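Local coordinates for conserved protein (Methanosarcina mazei, PDB 2NR4) that binds flavin mononucleotide (FMN) as a flavoprotein whose cellular role is still unknown, at residues 143-147 and 148-152; 128-132 and 133-137. All coordinates share one frame; numbering follows the deposited sequence.

How the contacts relate
Both contacts are short-range and both use strand 133-145. Contact 2 (128-132 with 133-137) makes the hairpin turn that leads into this strand, and contact 1 (143-147 with 148-152) is the 3-10 turn by which the chain leaves it. Their centres are 32 Å apart, on opposite sides of the chain's centre, and their nearest atoms stay about 15 Å apart. Contact 2 is the one close to the flavin: the side chain of S133 is about 6 Å from the bound FMN, and that of V135 about 4 Å from the side chain of FMN-binding R59. Contact 1 lies at the surface away from the annotated FMN-binding residues, where F145 and E152 meet the second subunit.

Contact 1: residues 143-147 and 148-152; sequences AGFNE and RNIKE
The side-chain amides of N146 and N149 lie next to each other and point the same way, but their planes stand 90° apart. N149 ND2 comes 3.4 Å from N146 CB, and the two amide nitrogens, N146 ND2 and N149 ND2, are 3.5 Å apart. As donors they cannot bond to each other. Both give a hydrogen bond to the carbonyl of A116, and N149 ND2 gives another to that of K114, so the loop before strand 118-130 holds the pair together. In each asparagine CG sits anti to the carbonyl carbon (chi1 -72° and -73°), a match that suits their side-by-side course to A116. On the F145 ring the contact is apolar: CE2 lies 3.3 Å from I150 CD1, and the two side chains cross at about a right angle. The ring also packs on A118 and on L153 of the second subunit. The backbone of the same turn makes two successive i to i+3 bonds, N149 N to N146 O at 2.8 Å and I150 N to E147 O at 3.2 Å. A water bridges R148 N, from which it accepts, and E147 OE1, to which it donates. K151 folds back so that its NZ donates to R148 O at 3.0 Å, a carbonyl of the same turn. Two overlapping bonds of this spacing characterise a short 3-10 turn, here the exit from barrel strand 133-145 toward helix 158-176.

Contact 2: residues 128-132 and 133-137; sequences RNTDQ and SLVAD
R128 and D137 cross at about a right angle and meet end-on, each terminal nitrogen of the guanidinium taking one carboxylate oxygen. NH2 of R128 reaches OD1 of D137 at 3.2 Å; OD1 lies in the guanidinium plane, and NH2 meets it on the syn side, somewhat out of the carboxylate plane. NH1 of R128 meets OD2 of D137 at 3.0 Å from above the carboxylate plane, the two flat groups being turned 39° apart. The R128 chain leaves with CG between the backbone N and the carbonyl carbon (chi1 52°) and then runs extended to NE, bringing the guanidinium over V135. There CG1 of V135 lies on one guanidinium face, 3.5 Å from NH2 of R128. N126 ties into the same pair: its carbonyl accepts from R128 NH1 and its ND2 donates to D137 OD2. With an alanine at D137 the guanidinium would probably lose its charged mate, keeping the N126 carbonyl at NH1, and N126 ND2 would lose an acceptor. The other methyl of V135, CG2, is pressed tightly against T130 CG2 at 3.4 Å. On the opposite sheet face ND2 of N129 lies 3.4 Å from CD1 of L134, whose side chain is buried against W67 and L71 of helix 65-73. R128 and V135 exchange two backbone bonds of 2.8 Å (R128 N to V135 O, V135 N to R128 O). T130 and S133 close the end with another pair, of which S133 N to T130 O is weak. With D131 and Q132 in a turn close to type II', this is a beta hairpin with a two-residue loop in a closed barrel consistent with the FMN-binding split-barrel fold.

Contact 1: residues 143-147 and 148-152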
loop_
_atom_site.group_PDB
_atom_site.type_symbol
_atom_site.label_atom_id
_atom_site.label_comp_id
_atom_site.label_asym_id
_atom_site.label_seq_id
_atom_site.Cartn_x
_atom_site.Cartn_y
_atom_site.Cartn_z
ATOM N N ALA A 143 2.066 -22.464 5.117
ATOM C CA ALA A 143 1.990 -21.204 4.348
ATOM C C ALA A 143 1.753 -21.508 2.898
ATOM O O ALA A 143 2.188 -22.563 2.411
ATOM C CB ALA A 143 3.257 -20.384 4.515
ATOM N N GLY A 144 1.067 -20.608 2.198
ATOM C CA GLY A 144 0.810 -20.829 0.805
ATOM C C GLY A 144 0.730 -19.549 0.035
ATOM O O GLY A 144 0.567 -18.490 0.613
ATOM N N PHE A 145 0.794 -19.682 -1.285
ATOM C CA PHE A 145 0.784 -18.585 -2.220
ATOM C C PHE A 145 -0.303 -18.870 -3.242
ATOM O O PHE A 145 -0.527 -20.033 -3.612
ATOM C CB PHE A 145 2.149 -18.523 -2.923
ATOM C CG PHE A 145 2.581 -17.149 -3.282
ATOM C CD1 PHE A 145 3.149 -16.316 -2.328
ATOM C CD2 PHE A 145 2.439 -16.684 -4.583
ATOM C CE1 PHE A 145 3.548 -15.040 -2.664
ATOM C CE2 PHE A 145 2.845 -15.399 -4.937
ATOM C CZ PHE A 145 3.397 -14.577 -3.979
ATOM N N ASN A 146 -1.002 -17.837 -3.686
ATOM C CA ASN A 146 -2.017 -18.019 -4.715
ATOM C C ASN A 146 -1.652 -17.191 -5.929
ATOM O O ASN A 146 -2.164 -16.089 -6.131
ATOM C CB ASN A 146 -3.423 -17.651 -4.217
ATOM C CG ASN A 146 -3.994 -18.659 -3.238
ATOM O OD1 ASN A 146 -3.744 -19.863 -3.329
ATOM N ND2 ASN A 146 -4.784 -18.171 -2.299
ATOM N N GLU A 147 -0.733 -17.736 -6.723
ATOM C CA GLU A 147 -0.348 -17.179 -8.024
ATOM C C GLU A 147 -1.537 -16.661 -8.828
ATOM O O GLU A 147 -1.488 -15.568 -9.372
ATOM C CB GLU A 147 0.408 -18.241 -8.835
ATOM C CG GLU A 147 1.771 -18.613 -8.261
ATOM C CD GLU A 147 1.723 -19.666 -7.150
ATOM O OE1 GLU A 147 0.717 -20.416 -7.033
ATOM O OE2 GLU A 147 2.719 -19.740 -6.391
ATOM N N ARG A 148 -2.615 -17.434 -8.857
ATOM C CA ARG A 148 -3.831 -17.090 -9.595
ATOM C C ARG A 148 -4.465 -15.753 -9.159
ATOM O O ARG A 148 -5.215 -15.152 -9.922
ATOM C CB ARG A 148 -4.862 -18.235 -9.496
ATOM C CG ARG A 148 -4.413 -19.592 -10.128
ATOM C CD ARG A 148 -5.363 -20.764 -9.771
ATOM N NE ARG A 148 -4.705 -22.070 -9.907
ATOM C CZ ARG A 148 -5.260 -23.245 -9.593
ATOM N NH1 ARG A 148 -6.506 -23.311 -9.127
ATOM N NH2 ARG A 148 -4.566 -24.367 -9.755
ATOM N N ASN A 149 -4.150 -15.290 -7.949
ATOM C CA ASN A 149 -4.747 -14.074 -7.393
ATOM C C ASN A 149 -3.919 -12.796 -7.568
ATOM O O ASN A 149 -4.373 -11.703 -7.202
ATOM C CB ASN A 149 -5.062 -14.288 -5.913
ATOM C CG ASN A 149 -6.257 -15.199 -5.702
ATOM O OD1 ASN A 149 -7.162 -15.240 -6.538
ATOM N ND2 ASN A 149 -6.274 -15.923 -4.586
ATOM N N ILE A 150 -2.705 -12.948 -8.086
ATOM C CA ILE A 150 -1.879 -11.811 -8.483
ATOM C C ILE A 150 -2.095 -11.649 -9.973
ATOM O O ILE A 150 -1.644 -12.477 -10.750
ATOM C CB ILE A 150 -0.361 -12.035 -8.230
ATOM C CG1 ILE A 150 -0.096 -12.666 -6.860
ATOM C CG2 ILE A 150 0.414 -10.698 -8.384
ATOM C CD1 ILE A 150 1.382 -12.885 -6.576
ATOM N N LYS A 151 -2.809 -10.614 -10.382
ATOM C CA LYS A 151 -3.021 -10.417 -11.818
ATOM C C LYS A 151 -2.421 -9.095 -12.327
ATOM O O LYS A 151 -2.152 -8.952 -13.530
ATOM C CB LYS A 151 -4.507 -10.567 -12.173
ATOM C CG LYS A 151 -5.047 -12.033 -12.020
ATOM C CD LYS A 151 -4.734 -12.936 -13.247
ATOM C CE LYS A 151 -4.364 -14.386 -12.864
ATOM N NZ LYS A 151 -5.528 -15.329 -12.852
ATOM N N GLU A 152 -2.203 -8.152 -11.405
ATOM C CA GLU A 152 -1.581 -6.860 -11.714
ATOM C C GLU A 152 -0.408 -6.630 -10.736
ATOM O O GLU A 152 -0.289 -7.337 -9.725
ATOM C CB GLU A 152 -2.628 -5.730 -11.674
ATOM C CG GLU A 152 -3.829 -5.996 -12.621
ATOM C CD GLU A 152 -4.893 -4.898 -12.691
ATOM O OE1 GLU A 152 -4.735 -3.790 -12.123
ATOM O OE2 GLU A 152 -5.935 -5.158 -13.343
HETATM O O HOH W 1 -2.429 -20.199 -7.487
#

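Contact 2: residues 128-132 and 133-137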
loop_
_atom_site.group_PDB
_atom_site.type_symbol
_atom_site.label_atom_id
_atom_site.label_comp_id
_atom_site.label_asym_id
_atom_site.label_seq_id
_atom_site.Cartn_x
_atom_site.Cartn_y
_atom_site.Cartn_z
ATOM N N ARG A 128 -1.532 -13.459 26.577
ATOM C CA ARG A 128 -1.403 -12.671 27.803
ATOM C C ARG A 128 -2.259 -11.433 27.642
ATOM O O ARG A 128 -2.276 -10.820 26.566
ATOM C CB ARG A 128 0.053 -12.259 28.051
ATOM C CG ARG A 128 0.718 -11.564 26.842
ATOM C CD ARG A 128 2.224 -11.569 26.926
ATOM N NE ARG A 128 2.889 -10.951 25.778
ATOM C CZ ARG A 128 3.302 -11.584 24.679
ATOM N NH1 ARG A 128 3.076 -12.871 24.505
ATOM N NH2 ARG A 128 3.924 -10.907 23.727
ATOM N N ASN A 129 -2.981 -11.073 28.696
ATOM C CA ASN A 129 -3.735 -9.827 28.675
ATOM C C ASN A 129 -2.823 -8.658 28.964
ATOM O O ASN A 129 -2.000 -8.698 29.898
ATOM C CB ASN A 129 -4.856 -9.857 29.693
ATOM C CG ASN A 129 -5.862 -10.935 29.417
ATOM O OD1 ASN A 129 -6.373 -11.551 30.346
ATOM N ND2 ASN A 129 -6.162 -11.178 28.140
ATOM N N THR A 130 -2.930 -7.634 28.137
ATOM C CA THR A 130 -2.415 -6.316 28.493
ATOM C C THR A 130 -3.405 -5.250 28.086
ATOM O O THR A 130 -3.807 -5.174 26.914
ATOM C CB THR A 130 -0.994 -5.979 27.926
ATOM O OG1 THR A 130 -1.040 -4.710 27.256
ATOM C CG2 THR A 130 -0.480 -7.041 26.964
ATOM N N ASP A 131 -3.781 -4.438 29.076
ATOM C CA ASP A 131 -4.681 -3.314 28.906
ATOM C C ASP A 131 -6.070 -3.869 28.651
ATOM O O ASP A 131 -6.624 -4.601 29.483
ATOM C CB ASP A 131 -4.208 -2.401 27.759
ATOM C CG ASP A 131 -2.790 -1.858 27.979
ATOM O OD1 ASP A 131 -2.124 -2.246 28.975
ATOM O OD2 ASP A 131 -2.336 -1.035 27.148
ATOM N N GLN A 132 -6.623 -3.547 27.493
ATOM C CA GLN A 132 -7.907 -4.105 27.109
ATOM C C GLN A 132 -7.729 -4.986 25.858
ATOM O O GLN A 132 -8.606 -5.070 24.968
ATOM C CB GLN A 132 -8.932 -2.976 26.969
ATOM C CG GLN A 132 -8.753 -1.914 28.095
ATOM C CD GLN A 132 -10.048 -1.285 28.598
ATOM O OE1 GLN A 132 -11.069 -1.256 27.894
ATOM N NE2 GLN A 132 -10.007 -0.765 29.830
ATOM N N SER A 133 -6.577 -5.665 25.831
ATOM C CA SER A 133 -6.154 -6.455 24.688
ATOM C C SER A 133 -5.642 -7.822 25.093
ATOM O O SER A 133 -5.207 -8.028 26.234
ATOM C CB SER A 133 -5.032 -5.751 23.925
ATOM O OG SER A 133 -5.570 -4.880 22.953
ATOM N N LEU A 134 -5.736 -8.760 24.157
ATOM C CA LEU A 134 -5.087 -10.037 24.316
ATOM C C LEU A 134 -3.924 -10.043 23.340
ATOM O O LEU A 134 -4.110 -9.849 22.133
ATOM C CB LEU A 134 -6.049 -11.154 23.980
ATOM C CG LEU A 134 -5.407 -12.542 23.984
ATOM C CD1 LEU A 134 -5.224 -13.041 25.453
ATOM C CD2 LEU A 134 -6.247 -13.498 23.146
ATOM N N VAL A 135 -2.727 -10.264 23.865
ATOM C CA VAL A 135 -1.532 -10.364 23.026
ATOM C C VAL A 135 -1.174 -11.848 22.920
ATOM O O VAL A 135 -1.303 -12.599 23.906
ATOM C CB VAL A 135 -0.391 -9.543 23.592
ATOM C CG1 VAL A 135 0.836 -9.615 22.691
ATOM C CG2 VAL A 135 -0.834 -8.087 23.772
ATOM N N ALA A 136 -0.785 -12.247 21.722
ATOM C CA ALA A 136 -0.279 -13.599 21.427
ATOM C C ALA A 136 0.889 -13.532 20.455
ATOM O O ALA A 136 0.847 -12.781 19.475
ATOM C CB ALA A 136 -1.392 -14.463 20.830
ATOM N N ASP A 137 1.927 -14.332 20.698
ATOM C CA ASP A 137 2.966 -14.510 19.687
ATOM C C ASP A 137 2.507 -15.568 18.696
ATOM O O ASP A 137 1.573 -16.343 19.012
ATOM C CB ASP A 137 4.291 -14.892 20.356
ATOM C CG ASP A 137 4.663 -13.927 21.449
ATOM O OD1 ASP A 137 4.716 -12.711 21.161
ATOM O OD2 ASP A 137 4.872 -14.351 22.616
#